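Local coordinates for mandelate racemase/muconate lactonizing enzyme-like protein (PDB 3CYJ), which is a mandelate racemase/muconate lactonizing enzyme-like member of the enolase superfamily, with a bound sodium ion in its barrel domain, at residues Tyr250-Thr253 with Leu254-His258; Gln268-Val271 with Thr272-Gly275; Ile286-Gly289 with His290-Pro293; Leu121-Ala124 with Leu125-His129; Glu317-His320 with Asp321-Arg324. All coordinates share one frame; numbering follows the deposited sequence. Where two conformers were deposited one is given.

Contact 1: residues Tyr250-Thr253 with Leu254-His258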
loop_
_atom_site.group_PDB
_atom_site.type_symbol
_atom_site.label_atom_id
_atom_site.label_comp_id
_atom_site.label_asym_id
_atom_site.label_seq_id
_atom_site.Cartn_x
_atom_site.Cartn_y
_atom_site.Cartn_z
ATOM N N TYR A 250 20.629 -15.011 9.058
ATOM C CA TYR A 250 19.936 -15.462 10.267
ATOM C C TYR A 250 18.505 -15.922 10.111
ATOM O O TYR A 250 17.852 -16.143 11.109
ATOM C CB TYR A 250 19.995 -14.389 11.348
ATOM C CG TYR A 250 21.421 -13.993 11.698
ATOM C CD1 TYR A 250 22.291 -14.903 12.307
ATOM C CD2 TYR A 250 21.904 -12.723 11.403
ATOM C CE1 TYR A 250 23.613 -14.525 12.632
ATOM C CE2 TYR A 250 23.202 -12.352 11.730
ATOM C CZ TYR A 250 24.050 -13.251 12.337
ATOM O OH TYR A 250 25.342 -12.883 12.629
ATOM N N GLU A 251 18.002 -16.093 8.891
ATOM C CA GLU A 251 16.602 -16.464 8.730
ATOM C C GLU A 251 16.474 -17.941 8.892
ATOM O O GLU A 251 17.428 -18.674 8.608
ATOM C CB GLU A 251 16.081 -16.031 7.341
ATOM C CG GLU A 251 15.892 -14.528 7.219
ATOM C CD GLU A 251 17.182 -13.833 7.148
ATOM O OE1 GLU A 251 18.102 -14.466 6.595
ATOM O OE2 GLU A 251 17.291 -12.681 7.649
ATOM N N TRP A 252 15.301 -18.386 9.344
ATOM C CA TRP A 252 15.108 -19.820 9.531
ATOM C C TRP A 252 13.690 -20.262 9.016
ATOM O O TRP A 252 13.269 -21.406 9.165
ATOM C CB TRP A 252 15.464 -20.236 11.000
ATOM C CG TRP A 252 16.508 -19.275 11.786
ATOM C CD1 TRP A 252 16.236 -18.023 12.303
ATOM C CD2 TRP A 252 17.905 -19.529 12.124
ATOM N NE1 TRP A 252 17.364 -17.498 12.918
ATOM C CE2 TRP A 252 18.389 -18.396 12.820
ATOM C CE3 TRP A 252 18.787 -20.585 11.885
ATOM C CZ2 TRP A 252 19.705 -18.305 13.295
ATOM C CZ3 TRP A 252 20.105 -20.482 12.355
ATOM C CH2 TRP A 252 20.548 -19.344 13.035
ATOM N N THR A 253 12.959 -19.358 8.384
ATOM C CA THR A 253 11.772 -19.806 7.657
ATOM C C THR A 253 11.910 -19.327 6.195
ATOM O O THR A 253 12.668 -18.398 5.902
ATOM C CB THR A 253 10.404 -19.310 8.249
ATOM O OG1 THR A 253 10.217 -17.926 7.957
ATOM C CG2 THR A 253 10.217 -19.559 9.776
ATOM N N LEU A 254 11.170 -19.955 5.287
ATOM C CA LEU A 254 11.163 -19.509 3.913
ATOM C C LEU A 254 10.334 -18.253 3.767
ATOM O O LEU A 254 10.636 -17.428 2.923
ATOM C CB LEU A 254 10.635 -20.602 3.009
ATOM C CG LEU A 254 11.745 -21.522 2.537
ATOM C CD1 LEU A 254 11.118 -22.789 1.978
ATOM C CD2 LEU A 254 12.580 -20.790 1.455
ATOM N N PRO A 255 9.287 -18.094 4.603
ATOM C CA PRO A 255 8.590 -16.806 4.566
ATOM C C PRO A 255 9.487 -15.663 5.063
ATOM O O PRO A 255 9.311 -14.497 4.617
ATOM C CB PRO A 255 7.374 -17.001 5.486
ATOM C CG PRO A 255 7.256 -18.433 5.712
ATOM C CD PRO A 255 8.587 -19.094 5.430
ATOM N N GLN A 256 10.433 -15.978 5.958
ATOM C CA GLN A 256 11.462 -14.996 6.354
ATOM C C GLN A 256 12.391 -14.600 5.192
ATOM O O GLN A 256 12.585 -13.420 4.926
ATOM C CB GLN A 256 12.289 -15.488 7.540
ATOM C CG GLN A 256 11.592 -15.262 8.833
ATOM C CD GLN A 256 12.226 -16.041 9.949
ATOM O OE1 GLN A 256 13.326 -16.601 9.786
ATOM N NE2 GLN A 256 11.541 -16.086 11.103
ATOM N N LEU A 257 12.924 -15.597 4.490
ATOM C CA LEU A 257 13.687 -15.368 3.249
ATOM C C LEU A 257 12.856 -14.617 2.217
ATOM O O LEU A 257 13.340 -13.671 1.578
ATOM C CB LEU A 257 14.203 -16.675 2.675
ATOM C CG LEU A 257 15.418 -17.222 3.415
ATOM C CD1 LEU A 257 15.969 -18.423 2.679
ATOM C CD2 LEU A 257 16.537 -16.174 3.657
ATOM N N HIS A 258 11.590 -15.010 2.111
ATOM C CA HIS A 258 10.653 -14.328 1.260
ATOM C C HIS A 258 10.430 -12.840 1.645
ATOM O O HIS A 258 10.277 -11.983 0.778
ATOM C CB HIS A 258 9.318 -15.086 1.275
ATOM C CG HIS A 258 8.210 -14.337 0.620
ATOM N ND1 HIS A 258 7.393 -13.474 1.318
ATOM C CD2 HIS A 258 7.820 -14.263 -0.679
ATOM C CE1 HIS A 258 6.527 -12.916 0.480
ATOM N NE2 HIS A 258 6.771 -13.370 -0.740
#

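Contact 2: residues Gln268-Val271 with Thr272-Gly275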
loop_
_atom_site.group_PDB
_atom_site.type_symbol
_atom_site.label_atom_id
_atom_site.label_comp_id
_atom_site.label_asym_id
_atom_site.label_seq_id
_atom_site.Cartn_x
_atom_site.Cartn_y
_atom_site.Cartn_z
ATOM N N GLN A 268 21.320 -13.793 0.934
ATOM C CA GLN A 268 22.321 -14.710 1.415
ATOM C C GLN A 268 21.676 -15.766 2.257
ATOM O O GLN A 268 20.685 -15.504 2.922
ATOM C CB GLN A 268 23.314 -13.997 2.312
ATOM C CG GLN A 268 23.971 -12.816 1.677
ATOM C CD GLN A 268 24.827 -12.055 2.651
ATOM O OE1 GLN A 268 25.814 -11.493 2.264
ATOM N NE2 GLN A 268 24.430 -12.005 3.915
ATOM N N ALA A 269 22.248 -16.973 2.242
ATOM C CA ALA A 269 21.929 -17.955 3.255
ATOM C C ALA A 269 23.169 -18.822 3.547
ATOM O O ALA A 269 24.152 -18.813 2.812
ATOM C CB ALA A 269 20.666 -18.776 2.884
ATOM N N ASP A 270 23.144 -19.506 4.677
ATOM C CA ASP A 270 24.281 -20.282 5.139
ATOM C C ASP A 270 23.801 -21.709 5.196
ATOM O O ASP A 270 22.899 -22.031 5.962
ATOM C CB ASP A 270 24.639 -19.756 6.523
ATOM C CG ASP A 270 25.804 -20.497 7.195
ATOM O OD1 ASP A 270 26.011 -21.723 6.988
ATOM O OD2 ASP A 270 26.477 -19.843 7.995
ATOM N N VAL A 271 24.375 -22.559 4.362
ATOM C CA VAL A 271 23.945 -23.965 4.299
ATOM C C VAL A 271 23.953 -24.684 5.686
ATOM O O VAL A 271 23.204 -25.663 5.910
ATOM C CB VAL A 271 24.785 -24.782 3.252
ATOM C CG1 VAL A 271 26.106 -25.161 3.808
ATOM C CG2 VAL A 271 24.088 -26.023 2.838
ATOM N N THR A 272 24.740 -24.178 6.625
ATOM C CA THR A 272 24.816 -24.825 7.931
ATOM C C THR A 272 23.777 -24.261 8.911
ATOM O O THR A 272 23.744 -24.609 10.086
ATOM C CB THR A 272 26.270 -24.809 8.502
ATOM O OG1 THR A 272 26.633 -23.495 8.939
ATOM C CG2 THR A 272 27.281 -25.305 7.444
ATOM N N ARG A 273 22.882 -23.418 8.404
ATOM C CA ARG A 273 21.897 -22.796 9.279
ATOM C C ARG A 273 20.505 -22.819 8.710
ATOM O O ARG A 273 19.545 -22.866 9.463
ATOM C CB ARG A 273 22.257 -21.343 9.525
ATOM C CG ARG A 273 23.465 -21.125 10.349
ATOM C CD ARG A 273 23.728 -19.699 10.339
ATOM N NE ARG A 273 24.626 -19.349 11.394
ATOM C CZ ARG A 273 25.240 -18.178 11.451
ATOM N NH1 ARG A 273 25.014 -17.273 10.482
ATOM N NH2 ARG A 273 26.057 -17.911 12.475
ATOM N N CYS A 274 20.402 -22.769 7.382
ATOM C CA CYS A 274 19.142 -22.523 6.724
ATOM C C CYS A 274 18.440 -23.818 6.442
ATOM O O CYS A 274 17.510 -23.863 5.626
ATOM C CB CYS A 274 19.372 -21.785 5.398
ATOM S SG CYS A 274 20.233 -22.830 4.195
ATOM N N GLY A 275 18.899 -24.894 7.054
ATOM C CA GLY A 275 18.183 -26.167 6.873
ATOM C C GLY A 275 18.936 -27.147 5.998
ATOM O O GLY A 275 18.370 -28.136 5.515
#

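Contact 3: residues Ile286-Gly289 with His290-Pro293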
loop_
_atom_site.group_PDB
_atom_site.type_symbol
_atom_site.label_atom_id
_atom_site.label_comp_id
_atom_site.label_asym_id
_atom_site.label_seq_id
_atom_site.Cartn_x
_atom_site.Cartn_y
_atom_site.Cartn_z
ATOM N N ILE A 286 12.977 -18.857 -4.264
ATOM C CA ILE A 286 12.802 -17.506 -3.732
ATOM C C ILE A 286 13.524 -16.496 -4.591
ATOM O O ILE A 286 12.978 -15.464 -4.950
ATOM C CB ILE A 286 13.213 -17.362 -2.242
ATOM C CG1 ILE A 286 12.362 -18.284 -1.351
ATOM C CG2 ILE A 286 13.069 -15.935 -1.813
ATOM C CD1 ILE A 286 11.041 -17.777 -1.081
ATOM N N CYS A 287 14.759 -16.807 -4.924
ATOM C CA CYS A 287 15.584 -15.874 -5.658
ATOM C C CYS A 287 15.114 -15.657 -7.099
ATOM O O CYS A 287 15.086 -14.524 -7.550
ATOM C CB CYS A 287 17.054 -16.299 -5.618
ATOM S SG CYS A 287 17.761 -15.947 -3.976
ATOM N N ARG A 288 14.806 -16.725 -7.831
ATOM C CA ARG A 288 14.300 -16.559 -9.210
ATOM C C ARG A 288 12.899 -15.899 -9.203
ATOM O O ARG A 288 12.590 -15.064 -10.072
ATOM C CB ARG A 288 14.237 -17.905 -9.979
ATOM C CG ARG A 288 15.501 -18.761 -10.032
ATOM C CD ARG A 288 16.672 -18.008 -10.638
ATOM N NE ARG A 288 16.443 -17.565 -12.007
ATOM C CZ ARG A 288 16.366 -16.292 -12.399
ATOM N NH1 ARG A 288 16.149 -16.014 -13.692
ATOM N NH2 ARG A 288 16.506 -15.288 -11.529
ATOM N N GLY A 289 12.053 -16.267 -8.232
ATOM C CA GLY A 289 10.735 -15.623 -8.087
ATOM C C GLY A 289 10.787 -14.111 -7.872
ATOM O O GLY A 289 9.917 -13.388 -8.336
ATOM N N HIS A 290 11.833 -13.636 -7.181
ATOM C CA HIS A 290 12.016 -12.237 -6.885
ATOM C C HIS A 290 13.036 -11.579 -7.813
ATOM O O HIS A 290 13.233 -10.356 -7.753
ATOM C CB HIS A 290 12.500 -12.089 -5.461
ATOM C CG HIS A 290 11.422 -12.143 -4.429
ATOM N ND1 HIS A 290 10.913 -13.331 -3.937
ATOM C CD2 HIS A 290 10.798 -11.155 -3.745
ATOM C CE1 HIS A 290 9.996 -13.072 -3.019
ATOM N NE2 HIS A 290 9.918 -11.757 -2.871
ATOM N N GLN A 291 13.681 -12.377 -8.665
ATOM C CA GLN A 291 14.710 -11.905 -9.610
ATOM C C GLN A 291 15.966 -11.255 -8.996
ATOM O O GLN A 291 16.509 -10.250 -9.524
ATOM C CB GLN A 291 14.109 -10.932 -10.658
ATOM C CG GLN A 291 12.983 -11.513 -11.430
ATOM C CD GLN A 291 13.501 -12.471 -12.423
ATOM O OE1 GLN A 291 14.190 -12.079 -13.391
ATOM N NE2 GLN A 291 13.237 -13.755 -12.183
ATOM N N ILE A 292 16.484 -11.852 -7.932
ATOM C CA ILE A 292 17.682 -11.345 -7.351
ATOM C C ILE A 292 18.718 -12.468 -7.299
ATOM O O ILE A 292 18.359 -13.636 -7.139
ATOM C CB ILE A 292 17.388 -10.746 -5.921
ATOM C CG1 ILE A 292 16.849 -11.821 -4.951
ATOM C CG2 ILE A 292 16.474 -9.522 -6.041
ATOM C CD1 ILE A 292 16.508 -11.330 -3.586
ATOM N N PRO A 293 20.002 -12.119 -7.387
ATOM C CA PRO A 293 21.089 -13.088 -7.163
ATOM C C PRO A 293 21.161 -13.611 -5.714
ATOM O O PRO A 293 20.631 -13.011 -4.791
ATOM C CB PRO A 293 22.390 -12.267 -7.443
ATOM C CG PRO A 293 21.939 -10.847 -7.873
ATOM C CD PRO A 293 20.477 -10.712 -7.482
#

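Contact 4: residues Leu121-Ala124 with Leu125-His129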
loop_
_atom_site.group_PDB
_atom_site.type_symbol
_atom_site.label_atom_id
_atom_site.label_comp_id
_atom_site.label_asym_id
_atom_site.label_seq_id
_atom_site.Cartn_x
_atom_site.Cartn_y
_atom_site.Cartn_z
ATOM N N LEU A 121 28.828 -35.223 -4.359
ATOM C CA LEU A 121 27.533 -34.692 -3.901
ATOM C C LEU A 121 26.871 -33.806 -4.970
ATOM O O LEU A 121 25.671 -33.922 -5.237
ATOM C CB LEU A 121 27.665 -33.933 -2.561
ATOM C CG LEU A 121 26.338 -33.402 -1.982
ATOM C CD1 LEU A 121 25.291 -34.466 -1.970
ATOM C CD2 LEU A 121 26.508 -32.801 -0.574
ATOM N N ALA A 122 27.676 -32.957 -5.605
ATOM C CA ALA A 122 27.187 -32.075 -6.639
ATOM C C ALA A 122 26.438 -32.848 -7.711
ATOM O O ALA A 122 25.398 -32.375 -8.210
ATOM C CB ALA A 122 28.307 -31.290 -7.212
ATOM N N ASP A 123 26.904 -34.057 -8.032
ATOM C CA ASP A 123 26.238 -34.909 -9.027
ATOM C C ASP A 123 24.977 -35.596 -8.530
ATOM O O ASP A 123 24.136 -35.990 -9.342
ATOM C CB ASP A 123 27.215 -35.946 -9.608
ATOM C CG ASP A 123 28.234 -35.311 -10.557
ATOM O OD1 ASP A 123 29.422 -35.733 -10.503
ATOM O OD2 ASP A 123 27.858 -34.364 -11.328
ATOM N N ALA A 124 24.830 -35.747 -7.213
ATOM C CA ALA A 124 23.602 -36.338 -6.661
ATOM C C ALA A 124 22.445 -35.306 -6.529
ATOM O O ALA A 124 21.275 -35.659 -6.343
ATOM C CB ALA A 124 23.883 -37.021 -5.307
ATOM N N LEU A 125 22.781 -34.024 -6.611
ATOM C CA LEU A 125 21.785 -32.964 -6.561
ATOM C C LEU A 125 21.485 -32.485 -7.985
ATOM O O LEU A 125 22.271 -32.772 -8.904
ATOM C CB LEU A 125 22.382 -31.822 -5.757
ATOM C CG LEU A 125 22.629 -32.143 -4.266
ATOM C CD1 LEU A 125 23.501 -31.106 -3.632
ATOM C CD2 LEU A 125 21.270 -32.273 -3.562
ATOM N N PRO A 126 20.368 -31.739 -8.178
ATOM C CA PRO A 126 20.112 -31.099 -9.464
ATOM C C PRO A 126 21.285 -30.178 -9.755
ATOM O O PRO A 126 21.649 -29.369 -8.920
ATOM C CB PRO A 126 18.861 -30.260 -9.189
ATOM C CG PRO A 126 18.141 -31.043 -8.148
ATOM C CD PRO A 126 19.271 -31.491 -7.223
ATOM N N ARG A 127 21.922 -30.298 -10.898
ATOM C CA ARG A 127 23.154 -29.570 -11.043
ATOM C C ARG A 127 23.085 -28.570 -12.198
ATOM O O ARG A 127 22.827 -28.941 -13.346
ATOM C CB ARG A 127 24.328 -30.560 -11.174
ATOM C CG ARG A 127 25.700 -29.883 -11.203
ATOM C CD ARG A 127 26.839 -30.874 -11.027
ATOM N NE ARG A 127 28.080 -30.133 -10.844
ATOM C CZ ARG A 127 29.269 -30.710 -10.637
ATOM N NH1 ARG A 127 29.347 -32.044 -10.635
ATOM N NH2 ARG A 127 30.369 -29.964 -10.467
ATOM N N PHE A 128 23.346 -27.303 -11.868
ATOM C CA PHE A 128 23.376 -26.193 -12.822
ATOM C C PHE A 128 24.811 -25.820 -13.143
ATOM O O PHE A 128 25.068 -25.369 -14.252
ATOM C CB PHE A 128 22.709 -24.920 -12.235
ATOM C CG PHE A 128 21.182 -24.958 -12.206
ATOM C CD1 PHE A 128 20.426 -24.616 -13.339
ATOM C CD2 PHE A 128 20.525 -25.315 -11.061
ATOM C CE1 PHE A 128 19.033 -24.649 -13.314
ATOM C CE2 PHE A 128 19.111 -25.359 -11.002
ATOM C CZ PHE A 128 18.368 -25.028 -12.128
ATOM N N HIS A 129 25.733 -25.943 -12.186
ATOM C CA HIS A 129 27.080 -25.416 -12.349
ATOM C C HIS A 129 28.149 -26.483 -12.184
ATOM O O HIS A 129 28.045 -27.367 -11.276
ATOM C CB HIS A 129 27.392 -24.291 -11.344
ATOM C CG HIS A 129 26.294 -23.272 -11.197
ATOM N ND1 HIS A 129 25.898 -22.436 -12.231
ATOM C CD2 HIS A 129 25.492 -22.980 -10.142
ATOM C CE1 HIS A 129 24.913 -21.666 -11.806
ATOM N NE2 HIS A 129 24.638 -21.988 -10.547
HETATM O O HOH W 1 24.705 -29.811 -7.923
#

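Contact 5: residues Glu317-His320 with Asp321-Arg324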
loop_
_atom_site.group_PDB
_atom_site.type_symbol
_atom_site.label_atom_id
_atom_site.label_comp_id
_atom_site.label_asym_id
_atom_site.label_seq_id
_atom_site.Cartn_x
_atom_site.Cartn_y
_atom_site.Cartn_z
ATOM N N GLU A 317 31.032 -17.461 -0.235
ATOM C CA GLU A 317 31.999 -16.845 0.659
ATOM C C GLU A 317 33.066 -17.865 1.070
ATOM O O GLU A 317 32.762 -18.904 1.708
ATOM C CB GLU A 317 31.319 -16.346 1.930
ATOM C CG GLU A 317 32.290 -15.760 2.919
ATOM C CD GLU A 317 31.631 -15.364 4.199
ATOM O OE1 GLU A 317 30.652 -16.041 4.620
ATOM O OE2 GLU A 317 32.105 -14.370 4.769
ATOM N N TYR A 318 34.296 -17.552 0.692
ATOM C CA TYR A 318 35.446 -18.349 1.115
ATOM C C TYR A 318 35.911 -17.798 2.443
ATOM O O TYR A 318 36.824 -16.967 2.494
ATOM C CB TYR A 318 36.589 -18.232 0.067
ATOM C CG TYR A 318 37.697 -19.180 0.310
ATOM C CD1 TYR A 318 37.538 -20.570 0.072
ATOM C CD2 TYR A 318 38.901 -18.722 0.834
ATOM C CE1 TYR A 318 38.584 -21.476 0.343
ATOM C CE2 TYR A 318 39.943 -19.613 1.123
ATOM C CZ TYR A 318 39.776 -20.983 0.860
ATOM O OH TYR A 318 40.816 -21.849 1.152
ATOM N N PHE A 319 35.244 -18.213 3.512
ATOM C CA PHE A 319 35.428 -17.552 4.811
ATOM C C PHE A 319 36.685 -18.027 5.516
ATOM O O PHE A 319 36.871 -19.230 5.730
ATOM C CB PHE A 319 34.206 -17.777 5.718
ATOM C CG PHE A 319 34.273 -16.986 7.018
ATOM C CD1 PHE A 319 34.530 -15.613 6.994
ATOM C CD2 PHE A 319 34.087 -17.601 8.222
ATOM C CE1 PHE A 319 34.587 -14.857 8.154
ATOM C CE2 PHE A 319 34.125 -16.852 9.432
ATOM C CZ PHE A 319 34.381 -15.479 9.386
ATOM N N HIS A 320 37.557 -17.087 5.853
ATOM C CA HIS A 320 38.851 -17.423 6.464
ATOM C C HIS A 320 38.736 -18.442 7.583
ATOM O O HIS A 320 39.249 -19.548 7.462
ATOM C CB HIS A 320 39.571 -16.161 6.977
ATOM C CG HIS A 320 40.791 -16.455 7.802
ATOM N ND1 HIS A 320 41.945 -17.012 7.271
ATOM C CD2 HIS A 320 41.035 -16.278 9.125
ATOM C CE1 HIS A 320 42.830 -17.185 8.238
ATOM N NE2 HIS A 320 42.310 -16.729 9.367
ATOM N N ASP A 321 38.047 -18.113 8.677
ATOM C CA ASP A 321 37.952 -19.056 9.815
ATOM C C ASP A 321 37.664 -20.472 9.363
ATOM O O ASP A 321 38.246 -21.439 9.872
ATOM C CB ASP A 321 36.882 -18.659 10.807
ATOM C CG ASP A 321 37.140 -17.307 11.464
ATOM O OD1 ASP A 321 38.028 -16.566 11.030
ATOM O OD2 ASP A 321 36.436 -16.948 12.434
ATOM N N HIS A 322 36.748 -20.589 8.399
ATOM C CA HIS A 322 36.171 -21.864 8.057
ATOM C C HIS A 322 37.014 -22.628 7.107
ATOM O O HIS A 322 37.197 -23.840 7.303
ATOM C CB HIS A 322 34.762 -21.694 7.495
ATOM C CG HIS A 322 33.797 -21.203 8.512
ATOM N ND1 HIS A 322 32.490 -20.887 8.212
ATOM C CD2 HIS A 322 33.961 -20.957 9.839
ATOM C CE1 HIS A 322 31.881 -20.480 9.313
ATOM N NE2 HIS A 322 32.754 -20.512 10.313
ATOM N N ALA A 323 37.467 -21.965 6.049
ATOM C CA ALA A 323 38.461 -22.545 5.158
ATOM C C ALA A 323 39.615 -23.169 5.986
ATOM O O ALA A 323 39.945 -24.349 5.846
ATOM C CB ALA A 323 38.996 -21.486 4.207
ATOM N N ARG A 324 40.173 -22.383 6.886
ATOM C CA ARG A 324 41.288 -22.840 7.728
ATOM C C ARG A 324 40.922 -24.044 8.607
ATOM O O ARG A 324 41.621 -25.036 8.618
ATOM C CB ARG A 324 41.789 -21.673 8.579
ATOM C CG ARG A 324 42.841 -22.014 9.636
ATOM C CD ARG A 324 43.260 -20.699 10.364
ATOM N NE ARG A 324 44.291 -20.958 11.356
ATOM C CZ ARG A 324 44.052 -21.279 12.620
ATOM N NH1 ARG A 324 42.804 -21.334 13.079
ATOM N NH2 ARG A 324 45.073 -21.544 13.429
#

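Contact 1: residues Tyr250-Thr253 with Leu254-His258
At T253 the chain passes from the loop into helix 254-261, and the carbonyl O of this N-cap residue takes the N-H of L257, with T253 O 3.1 Å from L257 N in a fairly straight bond (168°). The side chains of T253 and Q256 complete a capping box. T253 OG1 accepts from Q256 N at 2.8 Å; a chi1 of 74° sets this hydroxyl between its own backbone N and carbonyl carbon, facing the first turn. In return the Q256 chain, extended beyond CG, runs back over the loop at about a right angle to the threonine. Its OE1 is gripped by two backbone donors: W252 N, 2.7 Å from Q256 OE1, comes almost head-on to the amide carbonyl, while T253 N, 3.1 Å from the same oxygen, sits above the carbonyl plane. Packing is tight where T253 CB meets P255 CD at 3.4 Å. E251 CB rests 3.7 Å from L257 CD2, an apolar touch between the loop and the first turn. The cap joins the loop after barrel strand 244-247 to helix 254-261. Beyond it, Y250 packs on R273, T253 and P255 pack on E227 of the third subunit, and L254 and L257 lie against I286 and V283 of helix 283-290.

Contact 2: residues Gln268-Val271 with Thr272-Gly275
D270 and T272 form the compact heart of this turn, held by two bonds to a single carboxylate oxygen. With chi1 at 178°, the D270 carboxylate reaches forward over the bend, where D270 OD1 accepts from T272 OG1 at 2.7 Å on its syn side and from T272 N at 2.8 Å on its anti side. Both donors approach from the same face of the carboxylate plane, and the bond to T272 N closes an Asx turn. The backbone carbonyl is equally busy: D270 O is shared by R273 N at 2.8 Å and C274 N at 3.0 Å. The other side is looser. R273 stretches out from CG to NE and brings one face of its guanidinium to D270 OD2, 3.9 Å from R273 NH1. No N-H points at that oxygen, so the long salt bridge is one of charge alone, and the firmer partner of R273 NH1 is E249. A269 CB and C274 CB add a small apolar touch at a normal contact distance of 4.1 Å; C274 is the partly exposed member of an otherwise largely buried group. V271 turns instead to helix 300-306, packing on V302 and A306. An Asx turn laid over a type I beta turn follows strand 266-269, at the end of the TIM barrel where enolase-superfamily proteins carry their active sites; the R273 side chain lies about 7 Å from the sodium ion.

Contact 3: residues Ile286-Gly289 with His290-Pro293
The imidazole of H290 and the branched side chain of I286 lie next to each other and point the same way, with I286 CG2 4.0 Å from H290 ND1. With the two aligned, the ring edge faces the I286 carbonyl, and I286 O accepts twice from one residue: from H290 N at 3.1 Å and from H290 ND1, also at 3.1 Å. The two donors arrive from opposite faces of the carbonyl plane. Across the helix end R288 and Q291 are set against each other at a slant, their guanidinium and amide planes 43° apart. R288 folds at chi2 and chi3, and Q291 folds at chi2 (-75°), which curls its amide back over the last turn. There Q291 NE2 donates to R288 O at 2.6 Å, in the carbonyl plane; the guanidinium of R288 is near this amide nitrogen but not bonded to it. Q291 has a positive phi and is the C-prime residue of a Schellman motif: I292 N returns to C287 O at 3.0 Å, and Q291 N makes a weak bond to R288 O. The H290 ring also meets H258 of its own chain and H258 of the second subunit, and Q291 OE1 makes a weak hydrogen bond to S225 of the fourth subunit. The carbonyls at the end of helix 283-290 thus receive N-H groups from side chains as well as backbone, and with ND1 as donor H290 would carry a proton on that nitrogen.

Contact 4: residues Leu121-Ala124 with Leu125-His129
R127 runs alongside the short helix 121-124, its guanidinium set against two successive residues of it. The methyl of A122 sits over the centre of the guanidinium face, with A122 CB 3.6 Å from R127 CZ. At the edge of the same group R127 NH1 donates to D123 OD2 at 2.8 Å, forming a salt bridge. The carboxylate oxygen is in the guanidinium plane, but the nitrogen is well above the carboxylate plane, which stands 49° from that of the guanidinium. An extended chain, with CG opposite the backbone N (chi1 -175°), carries the charge this far. The next shell fixes its rotation: R127 NE donates to H129 O at 2.8 Å in a straight bond (169°), and NH2 makes a weak bond to A130 O. A water bridges the backbone, donating to A122 O at 2.7 Å and to P126 O at 3.2 Å. L125, the first residue beyond the helix, returns weak N-H bonds to L121 O and A122 O, and its CD1 packs 4.0 Å from L121 CG. Both leucines rest on W110 of helix 97-116, and D123 O accepts from K113 of the second subunit. Chemically, the guanidinium is braced on one face by carbon and along its edge by an anion and carbonyls, an arrangement that would stabilise its positive charge and fix its orientation; the water also donates to A122 O, whose bond from L125 N is weak.

Contact 5: residues Glu317-His320 with Asp321-Arg324
F319 directs the edge of its ring at the imidazole of H322, with CD2 of the phenylalanine 3.6 Å from H322 CG and over the middle of the histidine face. The T-shaped pair, planes at 85°, bridges the junction where TIM-barrel strand 313-319 gives way to helix 320-329. F319 is the N-cap residue: its O accepts from A323 N at 2.8 Å and more weakly from H322 N, and R324 N then continues the helix with a bond to H320 O. The phenyl ring also flanks D321, whose CB is 3.6 Å from F319 CE2; with CG of F319 opposite its backbone N (chi1 -174°), the ring lies alongside D321 and the two side chains point the same way. H320 and R324 likewise run side by side, but their polar ends are held by strand 8-26 of the N-terminal domain, H320 NE2 by D21 and R324 NH1 by the carbonyl of P19, while D321 OD2 bonds to W31. H322 is positioned by two neighbours, its ND1 by the backbone N of A299 and its ring by stacking on Y53. The F319 side chain lies about 4 Å from a bound glycerol, probably from the crystallisation liquor, and about 8 Å from the sodium ion, so the junction borders the mouth of the barrel. Y318, centre of an inverse gamma turn, adds a CH-pi contact, in which A323 CB stands over the ring face, 3.9 Å from the centroid of the Y318 ring.

Overall arrangement
Along the chain the order is contact 4, then 1, 2, 3 and 5. Contact 4 lies between helix 97-116 and the first barrel strand, 132-137; the others belong to the barrel itself. Contacts 1 and 2 touch, their centres 10 Å apart, through Y250 and R273, at the ends of the successive strands 244-247 and 266-269. Contact 3 closes helix 283-290 and meets contact 1 through H258 and H290, centres 14 Å apart; contacts 1, 3 and 4 all reach the second subunit. Contact 5, centre 15 Å from that of contact 2, shares the barrel sheet with it. Contacts 2 and 5 lie nearer the sodium ion, whereas 1, 3 and 4 take part in subunit interfaces.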